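Local coordinates for protein putative leucoanthocyanidin reductase 1 (Vitis vinifera, PDB 3I6I) that reduces leucoanthocyanidins to flavan-3-ols with NADPH as cofactor, as a Rossmann-fold member of the short-chain dehydrogenase/reductase superfamily in flavonoid metabolism, at residues 249-252 / 253-256; 267-270 / 271-275; 144-147 / 148-152. One frame throughout, in Å; residues are numbered along the deposited sequence.

Contact 1. Residues 249-252 / 253-256; sequences TVTE and DDLL
A capping box made by Thr251 and Asp254 starts helix 252-260 directly after strand 247-250. Thr251 holds the N-cap position, and the two residues exchange bonds between side chain and backbone. In one direction Asp254 N donates to Thr251 OG1 over 3.0 Å, at an N-H...O angle of 159°. In the other, Thr251 N gives its hydrogen to Asp254 OD2, also at 3.0 Å, and meets that oxygen from above the carboxylate plane, 46° out of it. The threonine hydroxyl can serve as a cap because chi1 of 63° sets OG1 between its own backbone N and carbonyl carbon, turned to the first turn of the helix.

Water 1 adds a second grip on the aspartate, donating to Asp254 OD2 at 2.6 Å and to Thr249 O, which ties the cap back to the end of the strand. Ordinary helical bonding follows at once: Leu255 N bonds to Thr251 O and Leu256 N to Glu252 O. Next to the capping box, Val250 CG1 lies 3.8 Å from Asp254 CB and 4.1 Å from Leu255 CD2. Leu255 itself is buried, reaching Tyr186 of strand 183-186 and Thr273 of helix 266-277.

Glu252 and Leu256 run side by side one turn apart, with Glu252 CG 3.8 Å from Leu256 CD1. The glutamate's OE2 bonds to His274 of helix 266-277, while water 2 joins its OE1 to Asp253 OD1. With Glu252, Asp253 and Asp254 all in the first turn, negative charge gathers where the helix dipole is positive and backbone N-H groups lack carbonyl partners within the helix, an arrangement likely to favour the helix start electrostatically.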
loop_
_atom_site.group_PDB
_atom_site.type_symbol
_atom_site.label_atom_id
_atom_site.label_comp_id
_atom_site.label_asym_id
_atom_site.label_seq_id
_atom_site.Cartn_x
_atom_site.Cartn_y
_atom_site.Cartn_z
ATOM N N THR A 249 -8.738 -6.869 -25.986
ATOM C CA THR A 249 -9.501 -6.003 -25.082
ATOM C C THR A 249 -10.233 -6.802 -23.984
ATOM O O THR A 249 -10.872 -7.807 -24.264
ATOM C CB THR A 249 -10.577 -5.233 -25.869
ATOM O OG1 THR A 249 -9.917 -4.451 -26.850
ATOM C CG2 THR A 249 -11.414 -4.304 -24.946
ATOM N N VAL A 250 -10.115 -6.334 -22.762
ATOM C CA VAL A 250 -10.991 -6.762 -21.643
ATOM C C VAL A 250 -11.900 -5.565 -21.401
ATOM O O VAL A 250 -11.430 -4.457 -21.110
ATOM C CB VAL A 250 -10.151 -7.156 -20.411
ATOM C CG1 VAL A 250 -11.034 -7.303 -19.173
ATOM C CG2 VAL A 250 -9.348 -8.393 -20.657
ATOM N N THR A 251 -13.204 -5.760 -21.588
ATOM C CA THR A 251 -14.149 -4.704 -21.521
ATOM C C THR A 251 -14.478 -4.327 -20.054
ATOM O O THR A 251 -14.225 -5.095 -19.110
ATOM C CB THR A 251 -15.482 -5.068 -22.216
ATOM O OG1 THR A 251 -16.105 -6.169 -21.543
ATOM C CG2 THR A 251 -15.321 -5.367 -23.746
ATOM N N GLU A 252 -15.083 -3.164 -19.892
ATOM C CA GLU A 252 -15.626 -2.743 -18.600
ATOM C C GLU A 252 -16.611 -3.815 -18.075
ATOM O O GLU A 252 -16.596 -4.167 -16.909
ATOM C CB GLU A 252 -16.342 -1.410 -18.711
ATOM C CG GLU A 252 -17.294 -1.120 -17.553
ATOM C CD GLU A 252 -17.789 0.329 -17.554
ATOM O OE1 GLU A 252 -17.996 0.839 -18.665
ATOM O OE2 GLU A 252 -18.033 0.939 -16.479
ATOM N N ASP A 253 -17.463 -4.325 -18.947
ATOM C CA ASP A 253 -18.467 -5.280 -18.501
ATOM C C ASP A 253 -17.839 -6.610 -18.065
ATOM O O ASP A 253 -18.358 -7.261 -17.138
ATOM C CB ASP A 253 -19.579 -5.457 -19.537
ATOM C CG ASP A 253 -20.757 -4.455 -19.315
ATOM O OD1 ASP A 253 -20.648 -3.463 -18.514
ATOM O OD2 ASP A 253 -21.802 -4.660 -19.928
ATOM N N ASP A 254 -16.743 -7.011 -18.722
ATOM C CA ASP A 254 -15.936 -8.164 -18.254
ATOM C C ASP A 254 -15.520 -7.980 -16.791
ATOM O O ASP A 254 -15.693 -8.859 -15.967
ATOM C CB ASP A 254 -14.688 -8.404 -19.118
ATOM C CG ASP A 254 -15.004 -8.838 -20.583
ATOM O OD1 ASP A 254 -16.094 -9.415 -20.840
ATOM O OD2 ASP A 254 -14.112 -8.646 -21.486
ATOM N N LEU A 255 -14.975 -6.821 -16.470
ATOM C CA LEU A 255 -14.517 -6.574 -15.104
ATOM C C LEU A 255 -15.694 -6.483 -14.139
ATOM O O LEU A 255 -15.583 -6.973 -13.037
ATOM C CB LEU A 255 -13.671 -5.312 -15.066
ATOM C CG LEU A 255 -12.364 -5.289 -15.840
ATOM C CD1 LEU A 255 -11.781 -3.805 -15.872
ATOM C CD2 LEU A 255 -11.349 -6.276 -15.212
ATOM N N LEU A 256 -16.798 -5.860 -14.539
ATOM C CA LEU A 256 -17.956 -5.771 -13.668
ATOM C C LEU A 256 -18.534 -7.158 -13.414
ATOM O O LEU A 256 -18.954 -7.426 -12.320
ATOM C CB LEU A 256 -19.006 -4.810 -14.241
ATOM C CG LEU A 256 -18.577 -3.344 -14.267
ATOM C CD1 LEU A 256 -19.707 -2.501 -14.915
ATOM C CD2 LEU A 256 -18.269 -2.833 -12.850
HETATM O O HOH W 1 -13.556 -8.595 -24.011
HETATM O O HOH W 2 -19.977 -1.387 -20.027
#

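Contact 2. Residues 267-270 / 271-275; sequences SVVA and AFTHD
Phe272 lays its ring alongside Val268, one turn earlier in the helix, and the two side chains point the same way. The valine methyl CG1 comes in at the ring's CE2 and CZ, 3.3 Å from CE2 and 3.7 Å from CZ, a tight apolar contact. Val268 O sits over one face of the same ring, 3.4 Å above its plane and displaced toward the rim, while accepting the backbone bond from Phe272 N.

This turn belongs to helix 266-277, which packs against helix 133-149: Met136 touches both Val268 and Phe272, and the Phe272 ring also meets that of Tyr137, the planes about 25° apart. The nearest atoms of the bound NADPH and the Phe272 side chain are about 6 Å apart.

On the next residue the interaction is polar. Thr273 OG1, placed beside its own backbone N by chi1 of -57°, donates to Val269 O over 2.8 Å. Thr273 N bonds to the same oxygen at 2.9 Å, and the two donors arrive from opposite faces of the carbonyl plane. The buried hydroxyl is thereby satisfied within its own helix, and Val269 CG1 lies 4.0 Å from Thr273 OG1.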
loop_
_atom_site.group_PDB
_atom_site.type_symbol
_atom_site.label_atom_id
_atom_site.label_comp_id
_atom_site.label_asym_id
_atom_site.label_seq_id
_atom_site.Cartn_x
_atom_site.Cartn_y
_atom_site.Cartn_z
ATOM N N SER A 267 -12.624 -10.923 -6.811
ATOM C CA SER A 267 -13.636 -9.940 -7.237
ATOM C C SER A 267 -13.290 -8.551 -6.686
ATOM O O SER A 267 -13.657 -7.533 -7.270
ATOM C CB SER A 267 -15.028 -10.322 -6.785
ATOM O OG SER A 267 -15.530 -11.483 -7.449
ATOM N N VAL A 268 -12.597 -8.512 -5.553
ATOM C CA VAL A 268 -12.091 -7.247 -5.030
ATOM C C VAL A 268 -11.071 -6.648 -6.006
ATOM O O VAL A 268 -11.127 -5.443 -6.347
ATOM C CB VAL A 268 -11.468 -7.409 -3.630
ATOM C CG1 VAL A 268 -10.906 -6.076 -3.138
ATOM C CG2 VAL A 268 -12.510 -7.939 -2.664
ATOM N N VAL A 269 -10.139 -7.481 -6.457
ATOM C CA VAL A 269 -9.122 -7.033 -7.393
ATOM C C VAL A 269 -9.797 -6.574 -8.695
ATOM O O VAL A 269 -9.386 -5.559 -9.270
ATOM C CB VAL A 269 -8.040 -8.109 -7.709
ATOM C CG1 VAL A 269 -7.072 -7.563 -8.791
ATOM C CG2 VAL A 269 -7.270 -8.494 -6.428
ATOM N N ALA A 270 -10.831 -7.299 -9.147
ATOM C CA ALA A 270 -11.569 -6.880 -10.333
ATOM C C ALA A 270 -12.207 -5.472 -10.179
ATOM O O ALA A 270 -12.151 -4.602 -11.050
ATOM C CB ALA A 270 -12.625 -7.936 -10.705
ATOM N N ALA A 271 -12.843 -5.249 -9.031
ATOM C CA ALA A 271 -13.469 -3.957 -8.737
ATOM C C ALA A 271 -12.428 -2.817 -8.749
ATOM O O ALA A 271 -12.661 -1.761 -9.313
ATOM C CB ALA A 271 -14.156 -4.051 -7.369
ATOM N N PHE A 272 -11.266 -3.038 -8.145
ATOM C CA PHE A 272 -10.230 -1.971 -8.152
ATOM C C PHE A 272 -9.610 -1.755 -9.542
ATOM O O PHE A 272 -9.327 -0.623 -9.906
ATOM C CB PHE A 272 -9.134 -2.293 -7.165
ATOM C CG PHE A 272 -9.582 -2.323 -5.720
ATOM C CD1 PHE A 272 -10.605 -1.515 -5.233
ATOM C CD2 PHE A 272 -8.949 -3.166 -4.843
ATOM C CE1 PHE A 272 -10.968 -1.574 -3.889
ATOM C CE2 PHE A 272 -9.296 -3.194 -3.504
ATOM C CZ PHE A 272 -10.313 -2.400 -3.039
ATOM N N THR A 273 -9.452 -2.841 -10.319
ATOM C CA THR A 273 -9.032 -2.736 -11.742
ATOM C C THR A 273 -9.979 -1.835 -12.540
ATOM O O THR A 273 -9.553 -0.985 -13.336
ATOM C CB THR A 273 -8.911 -4.151 -12.396
ATOM O OG1 THR A 273 -7.984 -4.951 -11.634
ATOM C CG2 THR A 273 -8.351 -4.060 -13.840
ATOM N N HIS A 274 -11.275 -2.048 -12.386
ATOM C CA HIS A 274 -12.299 -1.214 -13.007
ATOM C C HIS A 274 -12.163 0.249 -12.580
ATOM O O HIS A 274 -12.164 1.170 -13.412
ATOM C CB HIS A 274 -13.674 -1.753 -12.655
ATOM C CG HIS A 274 -14.808 -0.938 -13.165
ATOM N ND1 HIS A 274 -15.481 -0.030 -12.390
ATOM C CD2 HIS A 274 -15.449 -0.963 -14.357
ATOM C CE1 HIS A 274 -16.447 0.524 -13.109
ATOM N NE2 HIS A 274 -16.438 -0.025 -14.314
ATOM N N ASP A 275 -12.024 0.478 -11.285
ATOM C CA ASP A 275 -11.922 1.834 -10.775
ATOM C C ASP A 275 -10.720 2.577 -11.384
ATOM O O ASP A 275 -10.843 3.757 -11.763
ATOM C CB ASP A 275 -11.861 1.840 -9.243
ATOM C CG ASP A 275 -12.454 3.114 -8.617
ATOM O OD1 ASP A 275 -13.164 3.959 -9.292
ATOM O OD2 ASP A 275 -12.208 3.275 -7.396
#

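Contact 3. Residues 144-147 / 148-152; sequences RQLV and EESGI
Gln145 and Glu149 slant across each other one turn apart, their amide and carboxylate planes 69° from parallel. Gln145 NE2 donates to Glu149 OE1 over 3.0 Å, at an N-H...O angle of 152°, and comes at that oxygen from above the carboxylate plane. The glutamine gets there by a bend at chi2 of -94°, which folds its amide toward the glutamate, and Gln145 CG passes 4.0 Å from Glu149 CD. With an alanine here the NE2 donor is gone, and the Glu149 carboxylate would probably be freer to swing.

Nearer the helix end, Ser150 turns its hydroxyl back on the chain. Its OG donates to Leu146 O at 2.7 Å, and Ser150 N reaches that oxygen from the other face of the carbonyl plane. Val147 CG1 faces the side chain of Ile152, its apolar surroundings extended by Phe115 of strand 114-116.

Arg144 and Glu148 aim their charged ends at outside partners: Arg144 forms a salt bridge with Glu119 and a cation-pi contact with Tyr156, whose hydroxyl bonds to Glu148.

Gly151 is the first residue to leave helical phi/psi, and its phi is positive, which favours glycine. Ile152 N then bonds back to Val147 O at 3.3 Å, and Gly151 N to Glu148 O at 3.1 Å, the arrangement of a Schellman motif closing helix 133-149.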
loop_
_atom_site.group_PDB
_atom_site.type_symbol
_atom_site.label_atom_id
_atom_site.label_comp_id
_atom_site.label_asym_id
_atom_site.label_seq_id
_atom_site.Cartn_x
_atom_site.Cartn_y
_atom_site.Cartn_z
ATOM N N ARG A 144 -10.585 5.429 9.340
ATOM C CA ARG A 144 -10.132 6.845 9.292
ATOM C C ARG A 144 -11.015 7.707 10.206
ATOM O O ARG A 144 -10.496 8.580 10.931
ATOM C CB ARG A 144 -10.251 7.420 7.888
ATOM C CG ARG A 144 -9.258 6.975 6.850
ATOM C CD ARG A 144 -9.432 7.780 5.588
ATOM N NE ARG A 144 -8.457 7.413 4.569
ATOM C CZ ARG A 144 -8.170 8.168 3.493
ATOM N NH1 ARG A 144 -8.787 9.321 3.256
ATOM N NH2 ARG A 144 -7.281 7.753 2.622
ATOM N N GLN A 145 -12.332 7.450 10.168
ATOM C CA GLN A 145 -13.316 8.185 11.017
ATOM C C GLN A 145 -12.929 7.982 12.481
ATOM O O GLN A 145 -12.838 8.953 13.250
ATOM C CB GLN A 145 -14.778 7.753 10.738
ATOM C CG GLN A 145 -15.816 8.045 11.857
ATOM C CD GLN A 145 -16.033 6.833 12.822
ATOM O OE1 GLN A 145 -16.191 5.691 12.347
ATOM N NE2 GLN A 145 -15.969 7.072 14.169
ATOM N N LEU A 146 -12.722 6.727 12.874
ATOM C CA LEU A 146 -12.279 6.429 14.252
ATOM C C LEU A 146 -10.955 7.101 14.646
ATOM O O LEU A 146 -10.839 7.701 15.740
ATOM C CB LEU A 146 -12.218 4.917 14.506
ATOM C CG LEU A 146 -12.026 4.515 15.962
ATOM C CD1 LEU A 146 -13.170 5.025 16.824
ATOM C CD2 LEU A 146 -11.886 2.995 16.064
ATOM N N VAL A 147 -9.967 7.036 13.777
ATOM C CA VAL A 147 -8.674 7.686 14.034
ATOM C C VAL A 147 -8.855 9.178 14.282
ATOM O O VAL A 147 -8.328 9.757 15.251
ATOM C CB VAL A 147 -7.735 7.447 12.874
ATOM C CG1 VAL A 147 -6.482 8.378 12.937
ATOM C CG2 VAL A 147 -7.323 5.944 12.797
ATOM N N GLU A 148 -9.602 9.820 13.394
ATOM C CA GLU A 148 -9.750 11.301 13.492
ATOM C C GLU A 148 -10.560 11.705 14.722
ATOM O O GLU A 148 -10.229 12.681 15.435
ATOM C CB GLU A 148 -10.336 11.859 12.209
ATOM C CG GLU A 148 -9.366 11.588 11.043
ATOM C CD GLU A 148 -9.788 12.132 9.682
ATOM O OE1 GLU A 148 -10.307 13.250 9.655
ATOM O OE2 GLU A 148 -9.576 11.440 8.628
ATOM N N GLU A 149 -11.626 10.978 15.012
ATOM C CA GLU A 149 -12.421 11.307 16.157
ATOM C C GLU A 149 -11.707 10.969 17.451
ATOM O O GLU A 149 -12.000 11.562 18.476
ATOM C CB GLU A 149 -13.803 10.647 16.089
ATOM C CG GLU A 149 -14.643 11.194 14.916
ATOM C CD GLU A 149 -16.096 10.639 14.845
ATOM O OE1 GLU A 149 -16.446 9.659 15.552
ATOM O OE2 GLU A 149 -16.887 11.219 14.071
ATOM N N SER A 150 -10.734 10.059 17.408
ATOM C CA SER A 150 -9.938 9.732 18.572
ATOM C C SER A 150 -8.800 10.724 18.839
ATOM O O SER A 150 -8.081 10.611 19.831
ATOM C CB SER A 150 -9.410 8.292 18.443
ATOM O OG SER A 150 -10.546 7.403 18.428
ATOM N N GLY A 151 -8.614 11.674 17.919
ATOM C CA GLY A 151 -7.543 12.659 18.033
ATOM C C GLY A 151 -6.127 12.116 17.849
ATOM O O GLY A 151 -5.166 12.703 18.314
ATOM N N ILE A 152 -5.981 10.997 17.155
ATOM C CA ILE A 152 -4.676 10.401 16.893
ATOM C C ILE A 152 -4.042 11.104 15.684
ATOM O O ILE A 152 -4.668 11.147 14.633
ATOM C CB ILE A 152 -4.824 8.898 16.541
ATOM C CG1 ILE A 152 -5.500 8.122 17.680
ATOM C CG2 ILE A 152 -3.471 8.300 16.199
ATOM C CD1 ILE A 152 -4.811 8.247 19.007
#

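In the fold
Along the chain contact 3 comes first, then contact 1 and contact 2. Contacts 1 and 2 are neighbours, their centres 10 Å apart, on the consecutive helices 252-260 and 266-277; the Glu252-His274 bond joins them, and Leu255 and Leu256 pack against the second helix. Contact 3 stands apart, centred 28 Å from contact 2 and 37 Å from contact 1, yet its helix 133-149 also touches contact 2 through Met136 and Tyr137. That helix carries Lys140, an NADPH-binding residue, and packs on helix 266-277, so contacts 2 and 3 both sit on helices close to the cofactor of this Rossmann-fold enzyme.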